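PDB 2OO3: protein involved in catabolism of external DNA, which probably methylates N6 of adenine 2030 in 23S ribosomal RNA, using S-adenosyl-L-methionine as the methyl donor. Local coordinates for residues Arg25-Leu30 with Ile107-Ser112; Glu173-Ile178 with Glu207-Lys212; Thr259-Thr262 with Ser268-Tyr271. All blocks are in the same frame, centred on the assembly; numbering follows the deposited sequence.

Contact 1 of 3, residues Arg25-Leu30 with Ile107-Ser112; sequences RLLAYL and INQLRS
Two helices packed beside the sheet of a Rossmann-like methyltransferase domain meet here, where L27 of helix 14-30 presses against Q109 and L110 at the C-terminal end of helix 102-109. The backbones come closest at L27 and Q109, with 6.5 Å between their CA atoms. Q109 reaches across with its chain extended beyond CG (chi2 178°), which carries the amide to the flank of L27: OE1 lies 3.4 Å from L27 CD1, and the amide carbon CD packs on L27 CB at 3.8 Å. OE1 is buried against this leucine and has no polar partner in the model. Q109 NE2 donates to the carbonyl oxygen of T24, one turn before A28 in helix 14-30, while also lying 3.8 Å from A28 CB. That bond fixes which way the amide is turned. The second methyl of L27, CD2, meets L110 CD2 at 3.8 Å, the two leucine side chains crossing at about a right angle. L110 is the first residue to leave the helical conformation, and it also rests on L116 of strand 115-119. Helix packing of this kind, with a leucine pair beside strand 115-119, belongs to the layered alpha/beta architecture of Rossmann-like methyltransferases.

Contact 2 of 3, residues Glu173-Ile178 with Glu207-Lys212; sequences EEYKEI and EQFLRK
F209 carries this contact, its ring edge turned to the backbone of Y175 and to I178. The carbonyl oxygen Y175 O lies 3.4 Å from F209 CD1, near the plane of the phenyl ring, so the oxygen faces C-H edge and not the pi cloud. Farther along the same ring, CE1 meets I178 CG2 at 3.9 Å, again at the edge. The tyrosine ring takes a different part of F209: Y175 CD1 touches F209 CB at 3.9 Å, with CB at the edge of the tyrosine ring, and the two side chains cross at about a right angle. F209 reaches this place because its CG stands opposite the backbone N (chi1 169°), sending the ring out from helix 203-216 towards Y175 and I178 of helix 174-188. Both helices pack on strand 193-200 of the Rossmann-like sheet; V196 on that strand touches both I178 and F209, so the strand supplies the floor under the pair. Around this first shell, the phenyl ring also meets Y198, with planes at about 45°, and the F209 side chain packs on P179, while the ring of Y175 meets that of Y169. E174 accepts from the backbone N of R171 and of Y169 through its two carboxylate oxygens, tying this part of the chain to the loop that leads into it.

Contact 3 of 3, residues Thr259-Thr262 with Ser268-Tyr271; sequences TLTT and SSSY
The backbones of 259-262 and 268-271 approach most closely at T261 and S269, whose CA atoms are 5.5 Å apart, where the chain of helix 249-263 passes the lead-in to strand 270-275. This is a helix-to-strand connection at the surface of the Rossmann-like fold, and the strand it feeds lies at one border of the main sheet, pairing with strand 220-226 through backbone bonds between S270 and H226. T261 CB lies 3.2 Å from S269 OG, and its methyl CG2 continues over to the strand, touching the backbone carbon S270 C at 4.0 Å. CG2 is placed beside the backbone N and opposite the carbonyl carbon, the position left to it when OG1 takes the +60° setting (chi1 63°), and OG1 is then bonded back to the carbonyl oxygen of E258. S269 OG also comes within 3.0 Å of T261 O, but its hydrogen bond goes to the carbonyl oxygen of F264, in the connection between the segments. L225 of strand 220-226 packs on T261 as well. T259 O receives both T262 N and T262 OG1, the hydroxyl bond being 2.6 Å long and lying in the carbonyl plane. Beyond S270, the Y271 ring presents its edge to the T261 methyl: Y271 CD2 stands 4.1 Å from T261 CG2, with the methyl near the ring plane.

In the fold
The three contacts follow one another along the chain without overlap, and none touches another. Contacts 1 and 2 sit on opposite sides of the chain's centre, about 28 Å apart centre to centre; contact 3 is about 26 Å from the centre of each. Contact 2 lies nearest to the predicted S-adenosyl-L-methionine pocket, with the side chain of I178 about 4 Å from that of H43 and about 7 Å from that of D145. Contact 1 stands further back, L27 about 8 Å from S102 and Q109 about 9 Å from H20, between side chains. Contact 3 is away from these sites, though L260 reaches helix 14-30, the helix contact 1 uses.

Contact 1 of 3, residues Arg25-Leu30 with Ile107-Ser112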
ATOM      1  N   ARG A  25      -8.371   3.615  -1.210  1.00  6.17           N
ATOM      2  CA  ARG A  25      -9.518   3.838  -0.303  1.00  5.78           C
ATOM      3  C   ARG A  25      -9.081   4.822   0.776  1.00  6.48           C
ATOM      4  O   ARG A  25      -9.847   5.726   1.165  1.00  5.98           O
ATOM      5  CB  ARG A  25      -9.995   2.509   0.316  1.00  6.00           C
ATOM      6  CG  ARG A  25     -10.451   1.482  -0.743  1.00  9.85           C
ATOM      7  CD  ARG A  25     -11.945   1.562  -1.102  1.00 15.97           C
ATOM      8  NE  ARG A  25     -12.595   2.873  -1.029  1.00 14.92           N
ATOM      9  CZ  ARG A  25     -12.926   3.630  -2.078  1.00 15.42           C
ATOM     10  NH1 ARG A  25     -12.637   3.279  -3.313  1.00 18.01           N
ATOM     11  NH2 ARG A  25     -13.529   4.773  -1.886  1.00 16.53           N
ATOM     12  N   LEU A  26      -7.820   4.705   1.212  1.00  5.27           N
ATOM     13  CA  LEU A  26      -7.289   5.625   2.226  1.00  5.65           C
ATOM     14  C   LEU A  26      -7.212   7.043   1.669  1.00  6.91           C
ATOM     15  O   LEU A  26      -7.598   7.988   2.347  1.00  6.82           O
ATOM     16  CB  LEU A  26      -5.911   5.159   2.745  1.00  5.45           C
ATOM     17  CG  LEU A  26      -5.968   3.811   3.510  1.00  4.48           C
ATOM     18  CD1 LEU A  26      -4.557   3.396   3.842  1.00  6.69           C
ATOM     19  CD2 LEU A  26      -6.832   3.944   4.817  1.00  4.32           C
ATOM     20  N   LEU A  27      -6.745   7.172   0.428  1.00  7.15           N
ATOM     21  CA  LEU A  27      -6.624   8.474  -0.250  1.00  8.28           C
ATOM     22  C   LEU A  27      -7.988   9.116  -0.490  1.00  8.41           C
ATOM     23  O   LEU A  27      -8.173  10.301  -0.217  1.00  8.16           O
ATOM     24  CB  LEU A  27      -5.868   8.335  -1.569  1.00  7.77           C
ATOM     25  CG  LEU A  27      -4.356   8.007  -1.417  1.00  9.10           C
ATOM     26  CD1 LEU A  27      -3.829   7.642  -2.783  1.00  9.81           C
ATOM     27  CD2 LEU A  27      -3.552   9.143  -0.834  1.00  9.81           C
ATOM     28  N   ALA A  28      -8.944   8.302  -0.946  1.00  8.47           N
ATOM     29  CA  ALA A  28     -10.326   8.726  -1.149  1.00  9.15           C
ATOM     30  C   ALA A  28     -10.940   9.263   0.134  1.00 10.16           C
ATOM     31  O   ALA A  28     -11.701  10.239   0.082  1.00  9.94           O
ATOM     32  CB  ALA A  28     -11.182   7.589  -1.705  1.00  9.07           C
ATOM     33  N   TYR A  29     -10.614   8.658   1.282  1.00  9.54           N
ATOM     34  CA  TYR A  29     -11.199   9.136   2.546  1.00 10.87           C
ATOM     35  C   TYR A  29     -10.583  10.436   2.983  1.00 10.32           C
ATOM     36  O   TYR A  29     -11.293  11.401   3.341  1.00 10.05           O
ATOM     37  CB  TYR A  29     -10.972   8.149   3.678  1.00 12.06           C
ATOM     38  CG  TYR A  29     -11.520   8.650   5.010  1.00 14.68           C
ATOM     39  CD1 TYR A  29     -12.888   8.572   5.288  1.00 15.16           C
ATOM     40  CD2 TYR A  29     -10.670   9.194   5.998  1.00 13.07           C
ATOM     41  CE1 TYR A  29     -13.405   9.002   6.519  1.00 16.13           C
ATOM     42  CE2 TYR A  29     -11.170   9.632   7.232  1.00 12.70           C
ATOM     43  CZ  TYR A  29     -12.540   9.513   7.489  1.00 16.48           C
ATOM     44  OH  TYR A  29     -13.075   9.935   8.708  1.00 19.39           O
ATOM     45  N   LEU A  30      -9.250  10.462   2.980  1.00  9.25           N
ATOM     46  CA  LEU A  30      -8.538  11.595   3.572  1.00  8.87           C
ATOM     47  C   LEU A  30      -8.714  12.877   2.798  1.00  9.44           C
ATOM     48  O   LEU A  30      -8.697  13.966   3.386  1.00  8.93           O
ATOM     49  CB  LEU A  30      -7.056  11.278   3.755  1.00  8.65           C
ATOM     50  CG  LEU A  30      -6.711  10.319   4.900  1.00  9.10           C
ATOM     51  CD1 LEU A  30      -5.209  10.071   4.876  1.00 11.59           C
ATOM     52  CD2 LEU A  30      -7.115  10.895   6.209  1.00  9.76           C
ATOM     53  N   ILE A 107      -0.398  10.435  -6.809  1.00 10.51           N
ATOM     54  CA  ILE A 107      -0.397  11.635  -7.617  1.00 10.61           C
ATOM     55  C   ILE A 107      -1.749  11.803  -8.297  1.00 11.78           C
ATOM     56  O   ILE A 107      -2.222  12.914  -8.480  1.00 12.13           O
ATOM     57  CB  ILE A 107       0.783  11.602  -8.636  1.00 10.32           C
ATOM     58  CG1 ILE A 107       2.110  11.812  -7.900  1.00  7.72           C
ATOM     59  CG2 ILE A 107       0.639  12.712  -9.624  1.00 13.81           C
ATOM     60  CD1 ILE A 107       3.416  11.461  -8.749  1.00 10.64           C
ATOM     61  N   ASN A 108      -2.403  10.697  -8.631  1.00 12.08           N
ATOM     62  CA  ASN A 108      -3.725  10.803  -9.235  1.00 13.34           C
ATOM     63  C   ASN A 108      -4.823  11.248  -8.288  1.00 13.42           C
ATOM     64  O   ASN A 108      -5.661  12.062  -8.670  1.00 16.29           O
ATOM     65  CB  ASN A 108      -4.131   9.507  -9.959  1.00 12.81           C
ATOM     66  CG  ASN A 108      -3.737   9.536 -11.410  1.00 15.59           C
ATOM     67  OD1 ASN A 108      -4.460  10.091 -12.257  1.00 15.79           O
ATOM     68  ND2 ASN A 108      -2.553   9.014 -11.705  1.00 12.21           N
ATOM     69  N   GLN A 109      -4.830  10.739  -7.065  1.00 11.25           N
ATOM     70  CA  GLN A 109      -5.893  11.070  -6.131  1.00  9.77           C
ATOM     71  C   GLN A 109      -5.690  12.295  -5.219  1.00  9.10           C
ATOM     72  O   GLN A 109      -6.671  12.862  -4.688  1.00  8.64           O
ATOM     73  CB  GLN A 109      -6.153   9.854  -5.268  1.00 10.44           C
ATOM     74  CG  GLN A 109      -7.167   8.895  -5.900  1.00 12.06           C
ATOM     75  CD  GLN A 109      -7.340   7.703  -5.023  1.00 13.59           C
ATOM     76  OE1 GLN A 109      -6.430   6.901  -4.908  1.00 16.43           O
ATOM     77  NE2 GLN A 109      -8.460   7.623  -4.331  1.00 13.64           N
ATOM     78  N   LEU A 110      -4.443  12.673  -5.000  1.00  8.38           N
ATOM     79  CA  LEU A 110      -4.144  13.807  -4.137  1.00  8.80           C
ATOM     80  C   LEU A 110      -4.403  15.131  -4.845  1.00  8.90           C
ATOM     81  O   LEU A 110      -4.700  15.136  -6.046  1.00  7.38           O
ATOM     82  CB  LEU A 110      -2.712  13.712  -3.580  1.00  8.58           C
ATOM     83  CG  LEU A 110      -2.575  12.614  -2.502  1.00  9.23           C
ATOM     84  CD1 LEU A 110      -1.121  12.482  -2.059  1.00 11.86           C
ATOM     85  CD2 LEU A 110      -3.422  12.926  -1.304  1.00  8.98           C
ATOM     86  N   ARG A 111      -4.311  16.240  -4.097  1.00  8.64           N
ATOM     87  CA  ARG A 111      -4.696  17.555  -4.617  1.00  9.72           C
ATOM     88  C   ARG A 111      -3.488  18.489  -4.707  1.00 10.82           C
ATOM     89  O   ARG A 111      -2.439  18.227  -4.109  1.00 10.53           O
ATOM     90  CB  ARG A 111      -5.783  18.147  -3.708  1.00  9.65           C
ATOM     91  CG  ARG A 111      -6.916  17.170  -3.585  1.00 10.78           C
ATOM     92  CD  ARG A 111      -7.587  17.155  -2.264  1.00 13.78           C
ATOM     93  NE  ARG A 111      -6.705  17.060  -1.097  1.00 13.19           N
ATOM     94  CZ  ARG A 111      -7.134  17.354   0.125  1.00 12.42           C
ATOM     95  NH1 ARG A 111      -8.406  17.720   0.269  1.00 12.91           N
ATOM     96  NH2 ARG A 111      -6.329  17.307   1.184  1.00  9.81           N
ATOM     97  N   SER A 112      -3.645  19.595  -5.430  1.00 11.22           N
ATOM     98  CA  SER A 112      -2.567  20.566  -5.548  1.00 11.89           C
ATOM     99  C   SER A 112      -2.122  21.093  -4.205  1.00 11.50           C
ATOM    100  O   SER A 112      -0.949  21.460  -4.057  1.00 10.93           O
ATOM    101  CB  SER A 112      -2.980  21.737  -6.448  1.00 13.83           C
ATOM    102  OG  SER A 112      -4.212  22.282  -6.014  1.00 16.40           O
TER

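Contact 2 of 3, residues Glu173-Ile178 with Glu207-Lys212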
ATOM      1  N   GLU A 173      15.847  -8.769   9.331  1.00 12.83           N
ATOM      2  CA  GLU A 173      15.850  -7.716  10.353  1.00 13.72           C
ATOM      3  C   GLU A 173      14.795  -6.630  10.092  1.00 12.43           C
ATOM      4  O   GLU A 173      14.408  -5.924  11.011  1.00 12.78           O
ATOM      5  CB  GLU A 173      17.253  -7.118  10.506  1.00 14.70           C
ATOM      6  CG  GLU A 173      18.320  -8.120  11.078  1.00 20.01           C
ATOM      7  CD  GLU A 173      18.776  -9.247  10.093  1.00 25.31           C
ATOM      8  OE1 GLU A 173      18.708  -9.053   8.846  1.00 23.53           O
ATOM      9  OE2 GLU A 173      19.222 -10.328  10.598  1.00 28.04           O
ATOM     10  N   GLU A 174      14.327  -6.511   8.847  1.00 11.76           N
ATOM     11  CA  GLU A 174      13.257  -5.548   8.507  1.00 11.76           C
ATOM     12  C   GLU A 174      11.982  -5.767   9.322  1.00 11.13           C
ATOM     13  O   GLU A 174      11.211  -4.821   9.575  1.00 10.63           O
ATOM     14  CB  GLU A 174      12.956  -5.593   7.014  1.00 11.02           C
ATOM     15  CG  GLU A 174      14.138  -5.084   6.167  1.00 14.21           C
ATOM     16  CD  GLU A 174      13.815  -5.029   4.674  1.00 14.02           C
ATOM     17  OE1 GLU A 174      12.813  -4.363   4.312  1.00 15.27           O
ATOM     18  OE2 GLU A 174      14.560  -5.663   3.872  1.00 15.58           O
ATOM     19  N   TYR A 175      11.752  -7.016   9.742  1.00 10.59           N
ATOM     20  CA  TYR A 175      10.542  -7.346  10.497  1.00 10.20           C
ATOM     21  C   TYR A 175      10.573  -6.769  11.916  1.00 10.11           C
ATOM     22  O   TYR A 175       9.544  -6.691  12.580  1.00  9.79           O
ATOM     23  CB  TYR A 175      10.370  -8.857  10.590  1.00  9.91           C
ATOM     24  CG  TYR A 175       9.915  -9.546   9.327  1.00  7.97           C
ATOM     25  CD1 TYR A 175       8.550  -9.697   9.044  1.00 10.23           C
ATOM     26  CD2 TYR A 175      10.834 -10.092   8.459  1.00  7.58           C
ATOM     27  CE1 TYR A 175       8.124 -10.386   7.889  1.00  9.19           C
ATOM     28  CE2 TYR A 175      10.428 -10.752   7.289  1.00 11.22           C
ATOM     29  CZ  TYR A 175       9.084 -10.912   7.019  1.00  9.83           C
ATOM     30  OH  TYR A 175       8.722 -11.588   5.871  1.00  8.37           O
ATOM     31  N   LYS A 176      11.762  -6.411  12.395  1.00 11.13           N
ATOM     32  CA  LYS A 176      11.873  -5.652  13.654  1.00 11.97           C
ATOM     33  C   LYS A 176      12.222  -4.181  13.459  1.00 11.64           C
ATOM     34  O   LYS A 176      11.777  -3.344  14.256  1.00 11.55           O
ATOM     35  CB  LYS A 176      12.826  -6.314  14.659  1.00 13.46           C
ATOM     36  CG  LYS A 176      14.178  -6.556  14.178  1.00 18.03           C
ATOM     37  CD  LYS A 176      15.113  -6.791  15.375  1.00 25.90           C
ATOM     38  CE  LYS A 176      16.578  -6.641  14.945  1.00 28.81           C
ATOM     39  NZ  LYS A 176      17.026  -7.912  14.304  1.00 31.55           N
ATOM     40  N   GLU A 177      12.985  -3.855  12.406  1.00 11.13           N
ATOM     41  CA  GLU A 177      13.287  -2.437  12.125  1.00 11.13           C
ATOM     42  C   GLU A 177      12.012  -1.616  11.880  1.00  9.97           C
ATOM     43  O   GLU A 177      11.870  -0.498  12.347  1.00  9.01           O
ATOM     44  CB  GLU A 177      14.185  -2.320  10.912  1.00 11.68           C
ATOM     45  CG  GLU A 177      15.595  -2.830  11.175  1.00 15.92           C
ATOM     46  CD  GLU A 177      16.427  -2.988   9.923  1.00 19.04           C
ATOM     47  OE1 GLU A 177      15.901  -2.758   8.810  1.00 20.40           O
ATOM     48  OE2 GLU A 177      17.625  -3.335  10.058  1.00 21.42           O
ATOM     49  N   ILE A 178      11.097  -2.192  11.109  1.00  9.11           N
ATOM     50  CA  ILE A 178       9.910  -1.472  10.656  1.00  7.99           C
ATOM     51  C   ILE A 178       8.990  -1.093  11.808  1.00  7.53           C
ATOM     52  O   ILE A 178       8.687   0.086  11.954  1.00  7.77           O
ATOM     53  CB  ILE A 178       9.176  -2.244   9.499  1.00  8.22           C
ATOM     54  CG1 ILE A 178      10.045  -2.195   8.234  1.00  9.05           C
ATOM     55  CG2 ILE A 178       7.778  -1.701   9.262  1.00  6.30           C
ATOM     56  CD1 ILE A 178      10.339  -0.788   7.685  1.00 10.52           C
ATOM     57  N   GLU A 207       4.390 -13.185  12.759  1.00  7.80           N
ATOM     58  CA  GLU A 207       3.767 -13.074  14.071  1.00  7.91           C
ATOM     59  C   GLU A 207       4.590 -12.195  15.030  1.00  8.17           C
ATOM     60  O   GLU A 207       4.020 -11.497  15.885  1.00  8.01           O
ATOM     61  CB  GLU A 207       3.520 -14.458  14.696  1.00  9.16           C
ATOM     62  CG  GLU A 207       2.370 -15.280  14.047  1.00 12.33           C
ATOM     63  CD  GLU A 207       1.002 -14.569  14.142  1.00 17.93           C
ATOM     64  OE1 GLU A 207       0.767 -13.817  15.099  1.00 23.79           O
ATOM     65  OE2 GLU A 207       0.165 -14.722  13.243  1.00 23.36           O
ATOM     66  N   GLN A 208       5.923 -12.237  14.904  1.00  7.32           N
ATOM     67  CA  GLN A 208       6.781 -11.378  15.736  1.00  7.46           C
ATOM     68  C   GLN A 208       6.656  -9.904  15.344  1.00  6.86           C
ATOM     69  O   GLN A 208       6.644  -9.004  16.203  1.00  7.42           O
ATOM     70  CB  GLN A 208       8.233 -11.836  15.679  1.00  6.14           C
ATOM     71  CG  GLN A 208       8.461 -13.184  16.451  1.00  8.01           C
ATOM     72  CD  GLN A 208       9.794 -13.810  16.093  1.00  7.88           C
ATOM     73  OE1 GLN A 208      10.827 -13.387  16.604  1.00 10.54           O
ATOM     74  NE2 GLN A 208       9.780 -14.811  15.196  1.00  5.14           N
ATOM     75  N   PHE A 209       6.577  -9.675  14.044  1.00  7.30           N
ATOM     76  CA  PHE A 209       6.292  -8.344  13.478  1.00  7.35           C
ATOM     77  C   PHE A 209       4.944  -7.846  14.016  1.00  8.15           C
ATOM     78  O   PHE A 209       4.845  -6.736  14.565  1.00  8.33           O
ATOM     79  CB  PHE A 209       6.280  -8.467  11.940  1.00  6.15           C
ATOM     80  CG  PHE A 209       5.748  -7.242  11.204  1.00  8.47           C
ATOM     81  CD1 PHE A 209       6.596  -6.192  10.866  1.00  6.68           C
ATOM     82  CD2 PHE A 209       4.399  -7.166  10.829  1.00  7.77           C
ATOM     83  CE1 PHE A 209       6.104  -5.054  10.160  1.00 10.40           C
ATOM     84  CE2 PHE A 209       3.898  -6.028  10.145  1.00  8.95           C
ATOM     85  CZ  PHE A 209       4.753  -4.985   9.813  1.00  7.11           C
ATOM     86  N   LEU A 210       3.908  -8.676  13.889  1.00  8.14           N
ATOM     87  CA  LEU A 210       2.571  -8.272  14.323  1.00  8.86           C
ATOM     88  C   LEU A 210       2.476  -7.973  15.853  1.00  9.67           C
ATOM     89  O   LEU A 210       1.736  -7.073  16.263  1.00  9.61           O
ATOM     90  CB  LEU A 210       1.533  -9.330  13.912  1.00  8.55           C
ATOM     91  CG  LEU A 210       1.229  -9.482  12.414  1.00  8.31           C
ATOM     92  CD1 LEU A 210       0.273 -10.631  12.202  1.00  7.28           C
ATOM     93  CD2 LEU A 210       0.653  -8.162  11.833  1.00  7.41           C
ATOM     94  N   ARG A 211       3.245  -8.684  16.683  1.00 10.02           N
ATOM     95  CA  ARG A 211       3.220  -8.426  18.132  1.00 10.28           C
ATOM     96  C   ARG A 211       3.779  -7.033  18.420  1.00 10.19           C
ATOM     97  O   ARG A 211       3.222  -6.287  19.249  1.00 10.38           O
ATOM     98  CB  ARG A 211       3.991  -9.500  18.920  1.00 10.65           C
ATOM     99  CG  ARG A 211       4.006  -9.270  20.481  1.00 11.35           C
ATOM    100  CD  ARG A 211       4.671 -10.454  21.228  1.00 13.15           C
ATOM    101  NE  ARG A 211       3.913 -11.707  21.112  1.00 19.27           N
ATOM    102  CZ  ARG A 211       2.830 -12.015  21.833  1.00 22.39           C
ATOM    103  NH1 ARG A 211       2.358 -11.170  22.744  1.00 22.78           N
ATOM    104  NH2 ARG A 211       2.208 -13.171  21.635  1.00 21.60           N
ATOM    105  N   LYS A 212       4.848  -6.664  17.722  1.00  8.63           N
ATOM    106  CA  LYS A 212       5.398  -5.307  17.842  1.00  9.25           C
ATOM    107  C   LYS A 212       4.428  -4.245  17.314  1.00  8.93           C
ATOM    108  O   LYS A 212       4.261  -3.224  17.953  1.00  8.92           O
ATOM    109  CB  LYS A 212       6.754  -5.158  17.127  1.00  9.39           C
ATOM    110  CG  LYS A 212       7.829  -6.083  17.636  1.00 11.51           C
ATOM    111  CD  LYS A 212       7.802  -6.197  19.160  1.00 20.68           C
ATOM    112  CE  LYS A 212       8.729  -5.207  19.822  1.00 25.50           C
ATOM    113  NZ  LYS A 212       8.892  -5.544  21.268  1.00 29.03           N
TER

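Contact 3 of 3, residues Thr259-Thr262 with Ser268-Tyr271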
ATOM      1  N   THR A 259     -14.417  -9.777  -2.608  1.00 10.45           N
ATOM      2  CA  THR A 259     -14.302  -9.766  -4.074  1.00  9.44           C
ATOM      3  C   THR A 259     -12.992 -10.399  -4.573  1.00  8.89           C
ATOM      4  O   THR A 259     -13.002 -11.230  -5.495  1.00  8.49           O
ATOM      5  CB  THR A 259     -14.473  -8.336  -4.663  1.00  9.44           C
ATOM      6  OG1 THR A 259     -15.716  -7.808  -4.207  1.00 11.21           O
ATOM      7  CG2 THR A 259     -14.506  -8.361  -6.152  1.00  9.23           C
ATOM      8  N   LEU A 260     -11.870 -10.012  -3.977  1.00  8.41           N
ATOM      9  CA  LEU A 260     -10.566 -10.556  -4.405  1.00  8.37           C
ATOM     10  C   LEU A 260     -10.438 -12.099  -4.263  1.00  8.55           C
ATOM     11  O   LEU A 260      -9.800 -12.775  -5.092  1.00  7.89           O
ATOM     12  CB  LEU A 260      -9.426  -9.828  -3.671  1.00  7.78           C
ATOM     13  CG  LEU A 260      -9.311  -8.337  -4.044  1.00  6.86           C
ATOM     14  CD1 LEU A 260      -8.144  -7.747  -3.283  1.00  6.39           C
ATOM     15  CD2 LEU A 260      -9.100  -8.185  -5.589  1.00  5.64           C
ATOM     16  N   THR A 261     -11.030 -12.658  -3.213  1.00  9.69           N
ATOM     17  CA  THR A 261     -10.970 -14.104  -3.021  1.00 10.24           C
ATOM     18  C   THR A 261     -11.771 -14.819  -4.111  1.00 11.67           C
ATOM     19  O   THR A 261     -11.583 -16.016  -4.294  1.00 13.05           O
ATOM     20  CB  THR A 261     -11.478 -14.573  -1.653  1.00 10.59           C
ATOM     21  OG1 THR A 261     -12.863 -14.246  -1.508  1.00 11.06           O
ATOM     22  CG2 THR A 261     -10.695 -13.928  -0.509  1.00  9.20           C
ATOM     23  N   THR A 262     -12.647 -14.112  -4.832  1.00 11.44           N
ATOM     24  CA  THR A 262     -13.315 -14.737  -5.983  1.00 12.98           C
ATOM     25  C   THR A 262     -12.403 -14.780  -7.228  1.00 13.63           C
ATOM     26  O   THR A 262     -12.669 -15.536  -8.148  1.00 14.18           O
ATOM     27  CB  THR A 262     -14.670 -14.075  -6.355  1.00 13.34           C
ATOM     28  OG1 THR A 262     -14.461 -12.791  -6.962  1.00 14.26           O
ATOM     29  CG2 THR A 262     -15.578 -13.924  -5.124  1.00 13.60           C
ATOM     30  N   SER A 268     -10.530 -21.601  -2.487  1.00 18.22           N
ATOM     31  CA  SER A 268      -9.520 -21.917  -1.445  1.00 17.34           C
ATOM     32  C   SER A 268      -8.946 -20.699  -0.708  1.00 15.19           C
ATOM     33  O   SER A 268      -8.508 -20.798   0.448  1.00 15.32           O
ATOM     34  CB  SER A 268      -8.364 -22.721  -2.047  1.00 17.64           C
ATOM     35  OG  SER A 268      -8.805 -23.985  -2.504  1.00 22.55           O
ATOM     36  N   SER A 269      -8.930 -19.558  -1.380  1.00 13.23           N
ATOM     37  CA  SER A 269      -8.347 -18.355  -0.787  1.00 11.56           C
ATOM     38  C   SER A 269      -9.246 -17.851   0.330  1.00 11.58           C
ATOM     39  O   SER A 269     -10.442 -18.213   0.394  1.00 10.07           O
ATOM     40  CB  SER A 269      -8.117 -17.270  -1.849  1.00 12.11           C
ATOM     41  OG  SER A 269      -9.351 -16.832  -2.395  1.00 10.75           O
ATOM     42  N   SER A 270      -8.670 -17.073   1.256  1.00  9.78           N
ATOM     43  CA  SER A 270      -9.423 -16.572   2.415  1.00  9.88           C
ATOM     44  C   SER A 270      -8.863 -15.203   2.778  1.00  9.53           C
ATOM     45  O   SER A 270      -7.829 -14.808   2.252  1.00  9.72           O
ATOM     46  CB  SER A 270      -9.324 -17.517   3.621  1.00  9.09           C
ATOM     47  OG  SER A 270      -7.971 -17.656   4.053  1.00 11.03           O
ATOM     48  N   TYR A 271      -9.548 -14.508   3.673  1.00  8.80           N
ATOM     49  CA  TYR A 271      -9.116 -13.199   4.152  1.00  9.43           C
ATOM     50  C   TYR A 271      -9.506 -13.135   5.623  1.00 10.50           C
ATOM     51  O   TYR A 271     -10.340 -13.931   6.115  1.00  9.04           O
ATOM     52  CB  TYR A 271      -9.796 -12.051   3.344  1.00  9.97           C
ATOM     53  CG  TYR A 271     -11.260 -11.837   3.694  1.00 10.52           C
ATOM     54  CD1 TYR A 271     -11.628 -10.994   4.745  1.00 11.99           C
ATOM     55  CD2 TYR A 271     -12.281 -12.485   2.975  1.00 10.74           C
ATOM     56  CE1 TYR A 271     -12.973 -10.802   5.093  1.00 13.08           C
ATOM     57  CE2 TYR A 271     -13.646 -12.300   3.315  1.00 13.70           C
ATOM     58  CZ  TYR A 271     -13.970 -11.460   4.368  1.00 16.01           C
ATOM     59  OH  TYR A 271     -15.295 -11.268   4.725  1.00 14.42           O
TER